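PDB 4ZQG: 1-deoxy-D-xylulose 5-phosphate reductoisomerase from Moraxella catarrhalis, which catalyses the NADPH-dependent rearrangement and reduction of 1-deoxy-D-xylulose 5-phosphate to 2-C-methyl-D-erythritol 4-phosphate, a step of the MEP pathway to isoprenoid precursors. Local coordinates for residues Leu164-Ile168 / Ser179-Lys183; Glu247-Val252 / Arg326-Arg330; Ile35-Phe41 / Pro56-Ser62. One frame throughout, in Å; residues are numbered along the deposited sequence. Where two conformers were deposited one is given.

Overall arrangement
Contact 3 is the buried one: it pairs two neighbouring strands of the parallel N-terminal sheet through backbone hydrogen bonds and runs directly into the adenosine end of NAD. Contacts 1 and 2 lie in the rest of the chain and are only partly buried. They reach one mixed sheet, in which strands 182-189 and 250-254 are neighbours, and they touch where Lys183 O comes within 4.2 Å of Gln249 CG. Their chemistry is nevertheless opposite, since contact 1 is wholly apolar across its segments whereas contact 2 centres on a Glu-Arg salt-bridge network in which an arginine also meets a backbone carbonyl. Contact 3 is remote from both, its nearest atoms being about 27 Å from either.

Contact 1 (Leu164-Ile168 / Ser179-Lys183); sequences LPAAI and SYGIK
Tyr180 lays its ring against the start of the short helix 166-170, with Ile168 CG1 over one face. The m rotamer of Tyr180 points the ring at the helix: CD1 comes 4.0 Å from Pro165 CG, CG 3.9 Å from Ile168 CD1, and OH 3.4 Å from Ala167 CB. A small alanine lets the phenol end come this close. Pro165, phi/psi -68/164, is the N-cap residue, where the helix has no use for the missing N-H; Ala166-Ile168 then turn helically. CA atoms stand 7.7 Å apart for Pro165 and Tyr180, and 8.6 Å for Leu164 and Ile182. Gly181 adopts the left-handed conformation (69/28), easy for a residue with no side chain, between Tyr180 and extended Ile182. Branched Ile182, m at chi1 and chi2, completes the cluster: its CD1 lies 4.1 Å from Leu164 CD2 and 4.3 Å from Pro165 CD, its CG1 4.1 Å from Ile168 CD1. This joins helix 166-170 to the beginning of strand 182-189, beside Val264 and Tyr266 of antiparallel strand 260-266.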
loop_
_atom_site.group_PDB
_atom_site.type_symbol
_atom_site.label_atom_id
_atom_site.label_comp_id
_atom_site.label_asym_id
_atom_site.label_seq_id
_atom_site.Cartn_x
_atom_site.Cartn_y
_atom_site.Cartn_z
ATOM N N LEU A 164 4.661 -5.913 -1.367
ATOM C CA LEU A 164 6.052 -6.352 -1.312
ATOM C C LEU A 164 6.711 -6.116 -2.665
ATOM O O LEU A 164 6.054 -6.118 -3.696
ATOM C CB LEU A 164 6.124 -7.826 -0.894
ATOM C CG LEU A 164 6.025 -8.126 0.606
ATOM C CD1 LEU A 164 5.969 -9.602 0.931
ATOM C CD2 LEU A 164 7.243 -7.560 1.343
ATOM N N PRO A 165 8.018 -5.866 -2.685
ATOM C CA PRO A 165 8.567 -5.569 -3.999
ATOM C C PRO A 165 8.522 -6.818 -4.870
ATOM O O PRO A 165 8.394 -7.917 -4.340
ATOM C CB PRO A 165 10.011 -5.147 -3.707
ATOM C CG PRO A 165 10.131 -4.980 -2.251
ATOM C CD PRO A 165 8.985 -5.646 -1.587
ATOM N N ALA A 166 8.666 -6.653 -6.177
ATOM C CA ALA A 166 8.537 -7.776 -7.117
ATOM C C ALA A 166 9.456 -8.948 -6.813
ATOM O O ALA A 166 9.003 -10.099 -6.666
ATOM C CB ALA A 166 8.805 -7.303 -8.521
ATOM N N ALA A 167 10.747 -8.655 -6.710
ATOM C CA ALA A 167 11.756 -9.653 -6.384
ATOM C C ALA A 167 11.401 -10.561 -5.196
ATOM O O ALA A 167 11.735 -11.769 -5.208
ATOM C CB ALA A 167 13.070 -8.959 -6.150
ATOM N N ILE A 168 10.698 -10.013 -4.195
ATOM C CA ILE A 168 10.284 -10.802 -3.005
ATOM C C ILE A 168 8.990 -11.602 -3.229
ATOM O O ILE A 168 8.731 -12.599 -2.547
ATOM C CB ILE A 168 10.178 -9.883 -1.762
ATOM C CG1 ILE A 168 11.500 -9.134 -1.585
ATOM C CG2 ILE A 168 9.802 -10.676 -0.513
ATOM C CD1 ILE A 168 11.665 -8.410 -0.272
ATOM N N SER A 179 18.772 -4.267 1.660
ATOM C CA SER A 179 18.391 -3.320 0.607
ATOM C C SER A 179 16.911 -3.062 0.455
ATOM O O SER A 179 16.517 -1.928 0.207
ATOM C CB SER A 179 18.832 -3.853 -0.740
ATOM O OG SER A 179 20.156 -3.483 -0.952
ATOM N N TYR A 180 16.109 -4.114 0.524
ATOM C CA TYR A 180 14.687 -3.982 0.323
ATOM C C TYR A 180 14.037 -3.313 1.497
ATOM O O TYR A 180 12.915 -2.845 1.387
ATOM C CB TYR A 180 14.024 -5.349 0.081
ATOM C CG TYR A 180 14.485 -5.953 -1.217
ATOM C CD1 TYR A 180 14.064 -5.416 -2.416
ATOM C CD2 TYR A 180 15.379 -7.022 -1.238
ATOM C CE1 TYR A 180 14.515 -5.911 -3.616
ATOM C CE2 TYR A 180 15.845 -7.529 -2.436
ATOM C CZ TYR A 180 15.400 -6.965 -3.623
ATOM O OH TYR A 180 15.816 -7.442 -4.835
ATOM N N GLY A 181 14.714 -3.316 2.633
ATOM C CA GLY A 181 14.286 -2.538 3.753
ATOM C C GLY A 181 13.018 -2.971 4.431
ATOM O O GLY A 181 12.369 -2.132 5.057
ATOM N N ILE A 182 12.675 -4.263 4.391
ATOM C CA ILE A 182 11.471 -4.720 5.117
ATOM C C ILE A 182 11.772 -4.774 6.599
ATOM O O ILE A 182 12.751 -5.394 6.988
ATOM C CB ILE A 182 10.984 -6.147 4.759
ATOM C CG1 ILE A 182 10.947 -6.430 3.245
ATOM C CG2 ILE A 182 9.613 -6.362 5.338
ATOM C CD1 ILE A 182 10.484 -5.293 2.407
ATOM N N LYS A 183 10.936 -4.153 7.426
ATOM C CA LYS A 183 11.181 -4.138 8.848
ATOM C C LYS A 183 10.381 -5.177 9.488
ATOM O O LYS A 183 10.924 -6.044 10.171
ATOM C CB LYS A 183 10.829 -2.791 9.489
ATOM C CG LYS A 183 11.595 -2.533 10.784
ATOM C CD LYS A 183 10.973 -1.436 11.585
ATOM C CE LYS A 183 11.889 -1.020 12.719
ATOM N NZ LYS A 183 11.282 0.164 13.380
#

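Contact 2 (Glu247-Val252 / Arg326-Arg330)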
loop_
_atom_site.group_PDB
_atom_site.type_symbol
_atom_site.label_atom_id
_atom_site.label_comp_id
_atom_site.label_asym_id
_atom_site.label_seq_id
_atom_site.Cartn_x
_atom_site.Cartn_y
_atom_site.Cartn_z
ATOM N N GLU A 247 8.386 -15.305 13.854
ATOM C CA GLU A 247 7.222 -14.617 14.398
ATOM C C GLU A 247 7.511 -13.237 14.976
ATOM O O GLU A 247 6.631 -12.403 14.992
ATOM C CB GLU A 247 6.468 -15.468 15.437
ATOM C CG GLU A 247 7.285 -15.978 16.621
ATOM C CD GLU A 247 7.783 -14.873 17.555
ATOM O OE1 GLU A 247 7.005 -13.935 17.798
ATOM O OE2 GLU A 247 8.935 -14.956 18.070
ATOM N N HIS A 248 8.712 -13.005 15.481
ATOM C CA HIS A 248 9.037 -11.691 16.077
ATOM C C HIS A 248 8.874 -10.586 15.031
ATOM O O HIS A 248 8.387 -9.514 15.344
ATOM C CB HIS A 248 10.434 -11.663 16.738
ATOM C CG HIS A 248 11.550 -11.888 15.788
ATOM N ND1 HIS A 248 12.221 -10.859 15.178
ATOM C CD2 HIS A 248 12.076 -13.024 15.287
ATOM C CE1 HIS A 248 13.124 -11.344 14.348
ATOM N NE2 HIS A 248 13.054 -12.659 14.395
ATOM N N GLN A 249 9.212 -10.891 13.784
ATOM C CA GLN A 249 8.978 -9.993 12.660
ATOM C C GLN A 249 7.522 -9.779 12.178
ATOM O O GLN A 249 7.299 -9.000 11.236
ATOM C CB GLN A 249 9.837 -10.455 11.494
ATOM C CG GLN A 249 11.269 -9.981 11.641
ATOM C CD GLN A 249 12.190 -10.671 10.668
ATOM O OE1 GLN A 249 12.261 -11.938 10.647
ATOM N NE2 GLN A 249 12.912 -9.872 9.850
ATOM N N ILE A 250 6.539 -10.448 12.776
ATOM C CA ILE A 250 5.163 -10.291 12.346
ATOM C C ILE A 250 4.310 -9.949 13.525
ATOM O O ILE A 250 4.192 -10.731 14.422
ATOM C CB ILE A 250 4.641 -11.594 11.742
ATOM C CG1 ILE A 250 5.472 -11.984 10.524
ATOM C CG2 ILE A 250 3.188 -11.447 11.335
ATOM C CD1 ILE A 250 5.176 -13.374 10.053
ATOM N N GLN A 251 3.698 -8.779 13.511
ATOM C CA GLN A 251 2.899 -8.317 14.637
ATOM C C GLN A 251 1.447 -8.207 14.223
ATOM O O GLN A 251 1.141 -8.253 13.043
ATOM C CB GLN A 251 3.431 -6.977 15.147
ATOM C CG GLN A 251 4.867 -7.078 15.667
ATOM C CD GLN A 251 5.086 -8.208 16.663
ATOM O OE1 GLN A 251 4.445 -8.252 17.710
ATOM N NE2 GLN A 251 6.014 -9.111 16.346
ATOM N N VAL A 252 0.563 -8.059 15.203
ATOM C CA VAL A 252 -0.856 -8.087 14.962
ATOM C C VAL A 252 -1.478 -6.881 15.553
ATOM O O VAL A 252 -1.204 -6.547 16.711
ATOM C CB VAL A 252 -1.482 -9.320 15.650
ATOM C CG1 VAL A 252 -3.013 -9.232 15.716
ATOM C CG2 VAL A 252 -1.013 -10.579 14.958
ATOM N N ARG A 326 1.633 -17.882 18.849
ATOM C CA ARG A 326 2.964 -17.313 18.768
ATOM C C ARG A 326 3.930 -18.267 19.439
ATOM O O ARG A 326 4.921 -18.667 18.852
ATOM C CB ARG A 326 3.025 -15.905 19.362
ATOM C CG ARG A 326 4.268 -15.144 18.901
ATOM C CD ARG A 326 4.306 -13.714 19.417
ATOM N NE ARG A 326 3.300 -12.898 18.777
ATOM C CZ ARG A 326 3.419 -12.374 17.565
ATOM N NH1 ARG A 326 2.414 -11.632 17.066
ATOM N NH2 ARG A 326 4.516 -12.591 16.843
ATOM N N TYR A 327 3.585 -18.677 20.654
ATOM C CA TYR A 327 4.335 -19.680 21.377
ATOM C C TYR A 327 4.615 -20.864 20.487
ATOM O O TYR A 327 5.741 -21.329 20.399
ATOM C CB TYR A 327 3.576 -20.077 22.626
ATOM C CG TYR A 327 4.157 -21.260 23.381
ATOM C CD1 TYR A 327 5.521 -21.327 23.695
ATOM C CD2 TYR A 327 3.326 -22.316 23.807
ATOM C CE1 TYR A 327 6.037 -22.415 24.400
ATOM C CE2 TYR A 327 3.832 -23.390 24.513
ATOM C CZ TYR A 327 5.183 -23.443 24.805
ATOM O OH TYR A 327 5.664 -24.530 25.511
ATOM N N ALA A 328 3.605 -21.331 19.768
ATOM C CA ALA A 328 3.780 -22.498 18.911
ATOM C C ALA A 328 4.669 -22.168 17.730
ATOM O O ALA A 328 5.534 -22.948 17.365
ATOM C CB ALA A 328 2.432 -23.039 18.455
ATOM N N ALA A 329 4.484 -20.996 17.135
ATOM C CA ALA A 329 5.337 -20.608 16.018
ATOM C C ALA A 329 6.809 -20.652 16.390
ATOM O O ALA A 329 7.622 -21.086 15.596
ATOM C CB ALA A 329 4.969 -19.230 15.531
ATOM N N ARG A 330 7.137 -20.208 17.601
ATOM C CA ARG A 330 8.502 -20.279 18.106
ATOM C C ARG A 330 8.966 -21.716 18.323
ATOM O O ARG A 330 10.142 -22.026 18.099
ATOM C CB ARG A 330 8.632 -19.505 19.424
ATOM C CG ARG A 330 8.822 -18.015 19.241
ATOM C CD ARG A 330 8.122 -17.197 20.322
ATOM N NE ARG A 330 9.034 -16.715 21.356
ATOM C CZ ARG A 330 8.807 -15.639 22.101
ATOM N NH1 ARG A 330 7.700 -14.940 21.922
ATOM N NH2 ARG A 330 9.677 -15.272 23.032
#
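Arg326 reaches from its helix, chi1 and chi2 both t, to the turn that precedes strand 250-254. Arg326 NH2 gives a hydrogen bond to Glu247 OE1 at 3.0 Å, a nearly straight (167°) salt bridge, and another to Ile250 O at 3.1 Å; Arg326 NH1 adds a weak one to Ile250 O at 3.3 Å. Arginine suits the place: its flat, multi-donor end serves a carboxylate and a main-chain carbonyl together. Glu247 O accepts Ile250 N at 3.0 Å, closing the 3-10 turn 247-249. Both chi1 and chi2 of Glu247 are p, bending it so that OE1 faces Arg326 and OE2 lies near Arg330. The resulting salt-bridge network ties the 3-10 turn to helix 320-331, while the bonds to Ile250 O hold the start of strand 250-254, outermost in its sheet within this chain. Strand and helix segments run antiparallel (171°), axes 12.2 Å apart, a gap that long side chains span. Glu247 OE2 to Arg330 NE, at 3.7 Å, is long and purely electrostatic. Gln251 NE2 bonds weakly to His248 O at 2.6 Å, while its OE1 lies over the Arg326 guanidinium. Small Ala329 brings CB to 4.1 Å from Glu247 CB.

Contact 3 (Ile35-Phe41 / Pro56-Ser62); sequences IHALTGF and PVKICTS. With NAD (nicotinamide-adenine-dinucleotide), chain C.
Leu38 and Ile59 form the apolar centre, side by side on one face of the sheet, with Leu38 CB 4.3 Å from Ile59 CG2. Leu38, m at chi1 and t at chi2, also brings CD1 to 4.3 Å from Pro56 CG, and helix 44-54 covers this face through Leu47 and Leu50. On the opposite face lie Ala37 beside Lys58 and Thr39 beside Cys60; small Ala37 and Cys60 fit under helix 85-93. The two strands are parallel, their axes 4.9 Å apart and crossing at -15°, and extended from Ala37 and Lys58 onward; His36 (phi/psi -92/-32) and Val57 (-67/-38) are kinked at the entrance. The nearest CA pairs step from His36-Pro56 (4.9 Å) past Val57 to Ala37-Lys58, Leu38-Ile59 and Thr39-Cys60, at 4.8, 5.0 and 4.8 Å. Lys58 N donates to His36 O (3.1 Å), Leu38 N to Lys58 O (3.4 Å, weak), Cys60 N to Leu38 O (3.4 Å, weak), and Gly40 N to Cys60 O (3.1 Å).

At the N-terminal end Val57 CB sits over the His36 ring, a CH-pi contact 4.1 Å from its centroid; His36 NE2 hydrogen-bonds to Asp95, and Lys58 NZ forms salt bridges with Asp95 and Glu91. At the C-terminal end, Phe41 (chi1 t) has Ser62 CB 3.7 Å from its ring centroid on one face and the NAD adenine atom C6A over the other. Phe41 N donates to NAD O2B at 2.8 Å. Strand 33-39, helix 44-54 and strand 58-61 make a beta-alpha-beta unit of the Rossmann-type dinucleotide-binding fold, whose second strand characteristically ends at the adenosine ribose.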
loop_
_atom_site.group_PDB
_atom_site.type_symbol
_atom_site.label_atom_id
_atom_site.label_comp_id
_atom_site.label_asym_id
_atom_site.label_seq_id
_atom_site.Cartn_x
_atom_site.Cartn_y
_atom_site.Cartn_z
ATOM N N ILE A 35 -11.948 -24.510 -16.888
ATOM C CA ILE A 35 -12.053 -25.381 -15.718
ATOM C C ILE A 35 -11.722 -26.820 -16.078
ATOM O O ILE A 35 -12.431 -27.454 -16.780
ATOM C CB ILE A 35 -13.453 -25.406 -15.124
ATOM C CG1 ILE A 35 -13.989 -24.003 -14.851
ATOM C CG2 ILE A 35 -13.453 -26.243 -13.868
ATOM C CD1 ILE A 35 -13.051 -23.089 -14.148
ATOM N N HIS A 36 -10.633 -27.349 -15.578
ATOM C CA HIS A 36 -10.297 -28.715 -15.830
ATOM C C HIS A 36 -10.857 -29.605 -14.742
ATOM O O HIS A 36 -11.206 -30.735 -15.026
ATOM C CB HIS A 36 -8.800 -28.837 -15.888
ATOM C CG HIS A 36 -8.316 -30.228 -16.070
ATOM N ND1 HIS A 36 -8.183 -30.809 -17.311
ATOM C CD2 HIS A 36 -7.901 -31.147 -15.168
ATOM C CE1 HIS A 36 -7.721 -32.037 -17.161
ATOM N NE2 HIS A 36 -7.514 -32.253 -15.874
ATOM N N ALA A 37 -10.955 -29.130 -13.500
ATOM C CA ALA A 37 -11.471 -29.979 -12.435
ATOM C C ALA A 37 -12.086 -29.215 -11.300
ATOM O O ALA A 37 -11.769 -28.092 -11.099
ATOM C CB ALA A 37 -10.388 -30.881 -11.906
ATOM N N LEU A 38 -13.008 -29.855 -10.585
ATOM C CA LEU A 38 -13.718 -29.263 -9.446
ATOM C C LEU A 38 -13.882 -30.372 -8.436
ATOM O O LEU A 38 -14.039 -31.489 -8.839
ATOM C CB LEU A 38 -15.111 -28.794 -9.857
ATOM C CG LEU A 38 -15.205 -27.793 -10.993
ATOM C CD1 LEU A 38 -16.651 -27.622 -11.401
ATOM C CD2 LEU A 38 -14.673 -26.452 -10.554
ATOM N N THR A 39 -13.819 -30.086 -7.147
ATOM C CA THR A 39 -13.955 -31.112 -6.144
ATOM C C THR A 39 -14.819 -30.662 -5.021
ATOM O O THR A 39 -14.854 -29.482 -4.704
ATOM C CB THR A 39 -12.622 -31.502 -5.499
ATOM O OG1 THR A 39 -12.301 -30.640 -4.385
ATOM C CG2 THR A 39 -11.491 -31.558 -6.540
ATOM N N GLY A 40 -15.505 -31.615 -4.406
ATOM C CA GLY A 40 -16.446 -31.327 -3.331
ATOM C C GLY A 40 -16.634 -32.552 -2.460
ATOM O O GLY A 40 -16.708 -33.639 -2.968
ATOM N N PHE A 41 -16.718 -32.397 -1.151
ATOM C CA PHE A 41 -16.731 -33.556 -0.286
ATOM C C PHE A 41 -18.155 -34.042 -0.093
ATOM O O PHE A 41 -18.449 -35.163 -0.446
ATOM C CB PHE A 41 -16.045 -33.233 1.059
ATOM C CG PHE A 41 -15.700 -34.448 1.900
ATOM C CD1 PHE A 41 -16.426 -34.741 3.057
ATOM C CD2 PHE A 41 -14.626 -35.281 1.551
ATOM C CE1 PHE A 41 -16.094 -35.836 3.839
ATOM C CE2 PHE A 41 -14.292 -36.376 2.337
ATOM C CZ PHE A 41 -15.023 -36.644 3.481
ATOM N N PRO A 56 -16.361 -29.932 -16.692
ATOM C CA PRO A 56 -14.989 -30.208 -16.334
ATOM C C PRO A 56 -14.547 -31.570 -16.817
ATOM O O PRO A 56 -15.366 -32.473 -16.931
ATOM C CB PRO A 56 -15.037 -30.252 -14.820
ATOM C CG PRO A 56 -16.388 -30.654 -14.496
ATOM C CD PRO A 56 -17.222 -29.930 -15.501
ATOM N N VAL A 57 -13.254 -31.723 -17.062
ATOM C CA VAL A 57 -12.713 -33.004 -17.436
ATOM C C VAL A 57 -12.811 -33.986 -16.281
ATOM O O VAL A 57 -13.088 -35.128 -16.491
ATOM C CB VAL A 57 -11.275 -32.869 -17.979
ATOM C CG1 VAL A 57 -10.706 -34.220 -18.354
ATOM C CG2 VAL A 57 -11.263 -31.942 -19.185
ATOM N N LYS A 58 -12.599 -33.548 -15.051
ATOM C CA LYS A 58 -12.611 -34.457 -13.899
ATOM C C LYS A 58 -13.256 -33.790 -12.729
ATOM O O LYS A 58 -13.154 -32.584 -12.569
ATOM C CB LYS A 58 -11.180 -34.836 -13.461
ATOM C CG LYS A 58 -10.202 -35.153 -14.578
ATOM C CD LYS A 58 -8.956 -35.873 -14.053
ATOM C CE LYS A 58 -8.060 -36.310 -15.211
ATOM N NZ LYS A 58 -6.710 -36.698 -14.756
ATOM N N ILE A 59 -13.888 -34.573 -11.883
ATOM C CA ILE A 59 -14.324 -34.086 -10.580
ATOM C C ILE A 59 -14.059 -35.190 -9.573
ATOM O O ILE A 59 -13.851 -36.338 -9.960
ATOM C CB ILE A 59 -15.807 -33.687 -10.544
ATOM C CG1 ILE A 59 -16.678 -34.940 -10.749
ATOM C CG2 ILE A 59 -16.074 -32.613 -11.574
ATOM C CD1 ILE A 59 -18.143 -34.644 -11.015
ATOM N N CYS A 60 -14.042 -34.833 -8.295
ATOM C CA CYS A 60 -13.693 -35.746 -7.234
ATOM C C CYS A 60 -14.612 -35.465 -6.102
ATOM O O CYS A 60 -14.871 -34.298 -5.818
ATOM C CB CYS A 60 -12.249 -35.484 -6.775
ATOM S SG CYS A 60 -11.678 -36.516 -5.403
ATOM N N THR A 61 -15.076 -36.510 -5.426
ATOM C CA THR A 61 -15.915 -36.349 -4.230
ATOM C C THR A 61 -15.459 -37.296 -3.144
ATOM O O THR A 61 -14.435 -37.992 -3.306
ATOM C CB THR A 61 -17.412 -36.554 -4.550
ATOM O OG1 THR A 61 -18.207 -36.341 -3.384
ATOM C CG2 THR A 61 -17.672 -37.942 -5.074
ATOM N N SER A 62 -16.203 -37.331 -2.037
ATOM C CA SER A 62 -15.926 -38.297 -0.972
ATOM C C SER A 62 -16.195 -39.719 -1.423
ATOM O O SER A 62 -16.981 -39.929 -2.335
ATOM C CB SER A 62 -16.757 -37.994 0.278
ATOM O OG SER A 62 -18.091 -38.454 0.208
HETATM P PA NAD C . -15.811 -24.292 3.489
HETATM O O1A NAD C . -16.040 -25.040 4.757
HETATM O O2A NAD C . -16.807 -23.264 2.995
HETATM O O5B NAD C . -15.435 -25.280 2.265
HETATM C C5B NAD C . -14.428 -26.276 2.331
HETATM C C4B NAD C . -14.302 -27.025 0.994
HETATM O O4B NAD C . -13.413 -28.135 1.211
HETATM C C3B NAD C . -15.631 -27.591 0.473
HETATM O O3B NAD C . -15.719 -27.532 -0.953
HETATM C C2B NAD C . -15.593 -29.039 0.935
HETATM O O2B NAD C . -16.193 -29.944 0.011
HETATM C C1B NAD C . -14.111 -29.371 1.071
HETATM N N9A NAD C . -13.860 -30.291 2.220
HETATM C C8A NAD C . -14.315 -30.128 3.475
HETATM N N7A NAD C . -13.922 -31.145 4.278
HETATM C C5A NAD C . -13.203 -31.989 3.538
HETATM C C6A NAD C . -12.520 -33.271 3.821
HETATM N N6A NAD C . -12.543 -33.810 5.082
HETATM N N1A NAD C . -11.896 -33.840 2.769
HETATM C C2A NAD C . -11.908 -33.295 1.517
HETATM N N3A NAD C . -12.518 -32.135 1.185
HETATM C C4A NAD C . -13.170 -31.445 2.164
HETATM O O3 NAD C . -14.364 -23.592 3.670
HETATM P PN NAD C . -13.899 -22.086 3.332
HETATM O O1N NAD C . -14.503 -21.230 4.424
HETATM O O2N NAD C . -14.083 -21.863 1.850
HETATM O O5D NAD C . -12.336 -22.298 3.642
HETATM C C5D NAD C . -11.449 -22.878 2.683
HETATM C C4D NAD C . -9.996 -22.612 3.082
HETATM O O4D NAD C . -9.590 -21.280 2.757
HETATM C C3D NAD C . -9.816 -22.768 4.581
HETATM O O3D NAD C . -8.524 -23.326 4.792
HETATM C C2D NAD C . -9.937 -21.361 5.124
HETATM O O2D NAD C . -9.277 -21.231 6.391
HETATM C C1D NAD C . -9.336 -20.546 3.973
HETATM N N1N NAD C . -9.894 -19.187 3.897
HETATM C C2N NAD C . -11.216 -18.983 3.673
HETATM C C3N NAD C . -11.752 -17.679 3.634
HETATM C C7N NAD C . -13.210 -17.407 3.363
HETATM O O7N NAD C . -13.568 -16.285 3.053
HETATM N N7N NAD C . -14.103 -18.393 3.443
HETATM C C4N NAD C . -10.897 -16.605 3.823
HETATM C C5N NAD C . -9.562 -16.853 4.029
HETATM C C6N NAD C . -9.066 -18.144 4.070
#